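Long-range contacts in P43 (Trichuris muris, PDB 6QIX), which is the major secreted protein of a parasitic whipworm, tethers to matrix and inhibits interleukin-13 function: residues D214-H219 against V248-R253; C244-K249 against L264-C269. One frame throughout, in Å; residues are numbered along the deposited sequence.

Contact 1 of 2, residues D214-H219 against V248-R253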
loop_
_atom_site.group_PDB
_atom_site.type_symbol
_atom_site.label_atom_id
_atom_site.label_comp_id
_atom_site.label_asym_id
_atom_site.label_seq_id
_atom_site.Cartn_x
_atom_site.Cartn_y
_atom_site.Cartn_z
ATOM N N ASP A 214 -4.096 19.789 -7.835
ATOM C CA ASP A 214 -5.263 20.370 -8.489
ATOM C C ASP A 214 -6.506 19.511 -8.270
ATOM O O ASP A 214 -7.582 20.027 -7.947
ATOM C CB ASP A 214 -4.977 20.561 -9.978
ATOM C CG ASP A 214 -6.143 21.186 -10.718
ATOM O OD1 ASP A 214 -6.482 22.357 -10.441
ATOM O OD2 ASP A 214 -6.707 20.505 -11.601
ATOM N N HIS A 215 -6.383 18.199 -8.439
ATOM C CA HIS A 215 -7.550 17.329 -8.350
ATOM C C HIS A 215 -8.088 17.248 -6.938
ATOM O O HIS A 215 -9.318 17.149 -6.727
ATOM C CB HIS A 215 -7.175 15.933 -8.819
ATOM C CG HIS A 215 -8.346 15.027 -8.962
ATOM N ND1 HIS A 215 -9.331 15.250 -9.893
ATOM C CD2 HIS A 215 -8.705 13.906 -8.296
ATOM C CE1 HIS A 215 -10.235 14.294 -9.814
ATOM N NE2 HIS A 215 -9.856 13.444 -8.889
ATOM N N CYS A 216 -7.188 17.333 -5.961
ATOM C CA CYS A 216 -7.560 17.150 -4.575
ATOM C C CYS A 216 -7.752 18.469 -3.875
ATOM O O CYS A 216 -8.119 18.478 -2.700
ATOM C CB CYS A 216 -6.506 16.308 -3.857
ATOM S SG CYS A 216 -6.348 14.621 -4.504
ATOM N N HIS A 217 -7.515 19.578 -4.573
ATOM C CA HIS A 217 -7.731 20.914 -4.030
ATOM C C HIS A 217 -6.944 21.134 -2.734
ATOM O O HIS A 217 -7.470 21.651 -1.727
ATOM C CB HIS A 217 -9.221 21.154 -3.839
ATOM C CG HIS A 217 -10.006 21.009 -5.098
ATOM N ND1 HIS A 217 -10.013 21.975 -6.077
ATOM C CD2 HIS A 217 -10.785 20.003 -5.554
ATOM C CE1 HIS A 217 -10.768 21.572 -7.082
ATOM N NE2 HIS A 217 -11.267 20.391 -6.778
ATOM N N VAL A 218 -5.645 20.831 -2.805
ATOM C CA VAL A 218 -4.725 21.014 -1.693
ATOM C C VAL A 218 -3.549 21.868 -2.136
ATOM O O VAL A 218 -3.351 22.123 -3.320
ATOM C CB VAL A 218 -4.211 19.682 -1.129
ATOM C CG1 VAL A 218 -5.369 18.874 -0.630
ATOM C CG2 VAL A 218 -3.447 18.910 -2.183
ATOM N N HIS A 219 -2.731 22.257 -1.151
ATOM C CA HIS A 219 -1.610 23.179 -1.311
ATOM C C HIS A 219 -0.290 22.511 -0.933
ATOM O O HIS A 219 -0.252 21.513 -0.210
ATOM C CB HIS A 219 -1.786 24.432 -0.423
ATOM C CG HIS A 219 -3.173 24.998 -0.440
ATOM N ND1 HIS A 219 -4.242 24.386 0.182
ATOM C CD2 HIS A 219 -3.670 26.117 -1.024
ATOM C CE1 HIS A 219 -5.335 25.105 -0.013
ATOM N NE2 HIS A 219 -5.015 26.159 -0.742
ATOM N N VAL A 248 -6.365 8.924 -9.777
ATOM C CA VAL A 248 -6.443 9.108 -8.330
ATOM C C VAL A 248 -7.841 9.567 -7.925
ATOM O O VAL A 248 -8.553 10.267 -8.658
ATOM C CB VAL A 248 -5.387 10.097 -7.801
ATOM C CG1 VAL A 248 -3.903 9.629 -8.092
ATOM C CG2 VAL A 248 -5.600 11.450 -8.410
ATOM N N LYS A 249 -8.184 9.193 -6.700
ATOM C CA LYS A 249 -9.420 9.622 -6.029
ATOM C C LYS A 249 -9.066 10.086 -4.629
ATOM O O LYS A 249 -8.299 9.415 -3.942
ATOM C CB LYS A 249 -10.405 8.463 -5.954
ATOM C CG LYS A 249 -11.722 8.793 -5.318
ATOM C CD LYS A 249 -12.701 7.635 -5.424
ATOM C CE LYS A 249 -13.237 7.491 -6.839
ATOM N NZ LYS A 249 -14.563 6.824 -6.897
ATOM N N CYS A 250 -9.602 11.233 -4.238
ATOM C CA CYS A 250 -9.192 11.949 -3.026
ATOM C C CYS A 250 -10.327 11.916 -2.028
ATOM O O CYS A 250 -11.479 12.106 -2.417
ATOM C CB CYS A 250 -8.925 13.472 -3.269
ATOM S SG CYS A 250 -8.255 13.938 -4.801
ATOM N N MET A 251 -9.979 11.780 -0.737
ATOM C CA MET A 251 -10.870 12.111 0.372
ATOM C C MET A 251 -10.112 13.041 1.297
ATOM O O MET A 251 -8.987 12.730 1.702
ATOM C CB MET A 251 -11.311 10.863 1.100
ATOM C CG MET A 251 -12.458 10.165 0.410
ATOM S SD MET A 251 -12.874 8.731 1.376
ATOM C CE MET A 251 -13.321 9.480 2.926
ATOM N N LYS A 252 -10.739 14.158 1.659
ATOM C CA LYS A 252 -10.059 15.220 2.389
ATOM C C LYS A 252 -10.842 15.604 3.632
ATOM O O LYS A 252 -12.078 15.638 3.617
ATOM C CB LYS A 252 -9.859 16.460 1.492
ATOM C CG LYS A 252 -9.072 17.588 2.178
ATOM C CD LYS A 252 -8.796 18.769 1.207
ATOM C CE LYS A 252 -8.802 20.114 1.941
ATOM N NZ LYS A 252 -7.732 21.037 1.424
ATOM N N ARG A 253 -10.105 15.903 4.702
ATOM C CA ARG A 253 -10.693 16.419 5.931
ATOM C C ARG A 253 -9.827 17.565 6.433
ATOM O O ARG A 253 -8.674 17.747 6.024
ATOM C CB ARG A 253 -10.839 15.304 6.973
ATOM C CG ARG A 253 -9.514 14.749 7.430
ATOM C CD ARG A 253 -9.726 13.568 8.374
ATOM N NE ARG A 253 -8.451 12.915 8.680
ATOM C CZ ARG A 253 -8.314 11.755 9.301
ATOM N NH1 ARG A 253 -9.397 11.085 9.725
ATOM N NH2 ARG A 253 -7.091 11.283 9.508
#
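Cys-216 and Cys-250 join the C-terminal part of helix 205-216 to strand 246-252, their CA atoms 5.7 Å apart and the touching parts of the backbone running 37° from one another. The disulfide they form (SG to SG 2.0 Å) has a left-handed twist, with a CB-SG-SG-CB torsion of -78°. Both cysteines are buried; both pack on Leu-262, and Cys-216 also on Leu-264, of the second hairpin strand.

His-215 lies beside the bridge. Its CB points toward the strand and its CG is anti to the backbone N (chi1 -171°). CD2 is the ring atom nearest Cys-250 SG, at 3.5 Å, the sulfur approaching the ring obliquely, while the same CD2 rests on Val-248 CG2 at 4.0 Å. The polar end of the ring is held from elsewhere: NE2 is hydrogen-bonded to the carbonyl oxygen of Glu-196, in the segment that flanks the outer edge of strand 246-252.

His-217, with positive phi, is the first residue to leave the helical conformation. Lys-252, its chain bent at chi3 and chi4, slides past Val-218 in the opposite direction. In one of its two conformers, CD lies 3.9 Å from Val-218 CG1 and NZ gives a hydrogen bond to His-217 O at 3.2 Å, so this outer link is less certain than the disulfide. The contact as a whole is a disulfide cross-link between the C-terminal end of a helix and the first strand of a beta hairpin, one of many such bridges in this cysteine-rich secreted protein.

Contact 2 of 2, residues C244-K249 against L264-C269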
loop_
_atom_site.group_PDB
_atom_site.type_symbol
_atom_site.label_atom_id
_atom_site.label_comp_id
_atom_site.label_asym_id
_atom_site.label_seq_id
_atom_site.Cartn_x
_atom_site.Cartn_y
_atom_site.Cartn_z
ATOM N N CYS A 244 1.149 1.593 -16.100
ATOM C CA CYS A 244 1.884 2.550 -15.268
ATOM C C CYS A 244 1.124 3.865 -15.074
ATOM O O CYS A 244 1.236 4.498 -14.007
ATOM C CB CYS A 244 3.283 2.804 -15.888
ATOM S SG CYS A 244 4.338 1.339 -15.810
ATOM N N SER A 245 0.363 4.291 -16.087
ATOM C CA SER A 245 -0.550 5.436 -15.923
ATOM C C SER A 245 -1.690 5.061 -14.985
ATOM O O SER A 245 -2.111 3.916 -14.917
ATOM C CB SER A 245 -1.079 5.876 -17.291
ATOM O OG SER A 245 -1.813 7.073 -17.183
ATOM N N PHE A 246 -2.185 6.043 -14.226
ATOM C CA PHE A 246 -3.144 5.753 -13.162
ATOM C C PHE A 246 -3.980 6.979 -12.874
ATOM O O PHE A 246 -3.554 8.115 -13.109
ATOM C CB PHE A 246 -2.456 5.300 -11.849
ATOM C CG PHE A 246 -1.565 6.343 -11.251
ATOM C CD1 PHE A 246 -1.989 7.071 -10.174
ATOM C CD2 PHE A 246 -0.320 6.606 -11.774
ATOM C CE1 PHE A 246 -1.189 8.038 -9.610
ATOM C CE2 PHE A 246 0.473 7.580 -11.209
ATOM C CZ PHE A 246 0.004 8.322 -10.123
ATOM N N ARG A 247 -5.161 6.709 -12.350
ATOM C CA ARG A 247 -6.088 7.713 -11.836
ATOM C C ARG A 247 -6.018 7.763 -10.321
ATOM O O ARG A 247 -5.710 6.769 -9.664
ATOM C CB ARG A 247 -7.518 7.396 -12.262
ATOM C CG ARG A 247 -7.679 7.106 -13.754
ATOM C CD ARG A 247 -9.103 6.564 -14.020
ATOM N NE ARG A 247 -9.350 6.227 -15.427
ATOM C CZ ARG A 247 -9.677 7.088 -16.397
ATOM N NH1 ARG A 247 -9.806 8.347 -16.132
ATOM N NH2 ARG A 247 -9.864 6.666 -17.658
ATOM N N VAL A 248 -6.365 8.924 -9.777
ATOM C CA VAL A 248 -6.443 9.108 -8.330
ATOM C C VAL A 248 -7.841 9.567 -7.925
ATOM O O VAL A 248 -8.553 10.267 -8.658
ATOM C CB VAL A 248 -5.387 10.097 -7.801
ATOM C CG1 VAL A 248 -3.903 9.629 -8.092
ATOM C CG2 VAL A 248 -5.600 11.450 -8.410
ATOM N N LYS A 249 -8.184 9.193 -6.700
ATOM C CA LYS A 249 -9.420 9.622 -6.029
ATOM C C LYS A 249 -9.066 10.086 -4.629
ATOM O O LYS A 249 -8.299 9.415 -3.942
ATOM C CB LYS A 249 -10.405 8.463 -5.954
ATOM C CG LYS A 249 -11.722 8.793 -5.318
ATOM C CD LYS A 249 -12.701 7.635 -5.424
ATOM C CE LYS A 249 -13.237 7.491 -6.839
ATOM N NZ LYS A 249 -14.563 6.824 -6.897
ATOM N N LEU A 264 -5.619 9.030 -0.384
ATOM C CA LEU A 264 -5.662 8.871 -1.840
ATOM C C LEU A 264 -5.870 7.409 -2.216
ATOM O O LEU A 264 -5.226 6.508 -1.638
ATOM C CB LEU A 264 -4.380 9.313 -2.507
ATOM C CG LEU A 264 -3.912 10.726 -2.759
ATOM C CD1 LEU A 264 -2.757 10.680 -3.803
ATOM C CD2 LEU A 264 -5.057 11.596 -3.167
ATOM N N GLY A 265 -6.732 7.183 -3.218
ATOM C CA GLY A 265 -6.862 5.873 -3.824
ATOM C C GLY A 265 -6.373 5.943 -5.252
ATOM O O GLY A 265 -6.321 7.021 -5.844
ATOM N N LYS A 266 -5.958 4.795 -5.791
ATOM C CA LYS A 266 -5.423 4.720 -7.141
ATOM C C LYS A 266 -6.155 3.671 -7.952
ATOM O O LYS A 266 -6.689 2.696 -7.425
ATOM C CB LYS A 266 -3.929 4.440 -7.045
ATOM C CG LYS A 266 -3.283 3.817 -8.103
ATOM C CD LYS A 266 -1.853 3.359 -7.748
ATOM C CE LYS A 266 -1.091 3.289 -9.105
ATOM N NZ LYS A 266 0.319 3.041 -8.897
ATOM N N LYS A 267 -6.173 3.903 -9.263
ATOM C CA LYS A 267 -6.709 2.939 -10.208
ATOM C C LYS A 267 -5.867 3.016 -11.473
ATOM O O LYS A 267 -5.857 4.053 -12.154
ATOM C CB LYS A 267 -8.198 3.228 -10.484
ATOM C CG LYS A 267 -8.863 2.247 -11.466
ATOM C CD LYS A 267 -10.403 2.405 -11.438
ATOM C CE LYS A 267 -11.042 1.561 -12.460
ATOM N NZ LYS A 267 -11.245 2.295 -13.709
ATOM N N SER A 268 -5.196 1.902 -11.819
ATOM C CA SER A 268 -4.333 1.888 -12.995
ATOM C C SER A 268 -5.154 2.034 -14.273
ATOM O O SER A 268 -6.339 1.690 -14.326
ATOM C CB SER A 268 -3.550 0.579 -13.094
ATOM O OG SER A 268 -2.838 0.403 -11.906
ATOM N N CYS A 269 -4.503 2.529 -15.310
ATOM C CA CYS A 269 -5.162 2.673 -16.604
ATOM C C CYS A 269 -4.715 1.578 -17.543
ATOM O O CYS A 269 -3.514 1.326 -17.667
ATOM C CB CYS A 269 -4.861 4.029 -17.223
ATOM S SG CYS A 269 -5.625 5.370 -16.215
HETATM O O HOH W 1 0.807 2.848 -11.684
HETATM O O HOH W 2 -1.112 2.782 -18.152
HETATM O O HOH W 3 -8.784 3.076 -15.098
#
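Phe-246 and Lys-266 meet diagonally on one face of the paired strands 246-252 and 262-268, and here the packing is tight. The lysine chain, extended beyond CG, crosses the phenylalanine side chain at about a right angle and lays CE 3.7 Å from Phe-246 CB. Its NZ stands over the ring face as a cation-pi partner, 4.8 Å from the centroid and 21° off the normal. The ammonium of the buried Lys-266 has two further partners, the carbonyl oxygen of Gln-327 and a water, to which NZ donates at 2.8 Å and which in turn donates to Cys-244 O. Ile-208 of helix 205-216 and Pro-329 pack on Phe-246. Equally close is the buried Cys-269 SG, bonded to Cys-200, which approaches the aliphatic root of Arg-247 on the other face, 3.6 Å from its CG.

The strands form an antiparallel beta hairpin in which Arg-247 with Lys-267 and Lys-249 with Gly-265 are hydrogen-bonded pairs. The Arg-247 N to Lys-267 O bond is 2.8 Å long and almost straight at 177°. Beyond the Phe-246 with Ser-268 pair, at the end away from the hairpin turn, Cys-269 N donates to Ser-245 O, also at 2.8 Å.

The looser, solvent side is at the charged ends of Arg-247, Lys-249 and Lys-267. A water accepts from Arg-247 NE and Lys-267 NZ and donates to Ser-268 O, lying between two like charges. Arg-247 NH2 forms a salt bridge with Asp-273, which probably offsets the nearby lysine charge, while Trp-197 takes cation-pi contacts from Lys-249 and Lys-267.

How the contacts relate
Strand 246-252 is common to both contacts, which overlap at Val-248 and Lys-249 and have centres 13 Å apart on the same side of the chain's centre. Along the chain, helix 205-216 comes first, then the shared strand, then strand 262-268. Contact 2 pairs the two strands of the hairpin, and contact 1 fixes the helix end to the half of the shared strand nearer the hairpin turn. They meet directly where Leu-264 CD2 packs 3.6 Å from Cys-216 SG. Helix 205-216 thus packs on the hairpin, its end tied to it by one disulfide, while Cys-269 and Cys-244 tie the hairpin's far end to Cys-200 and Cys-344.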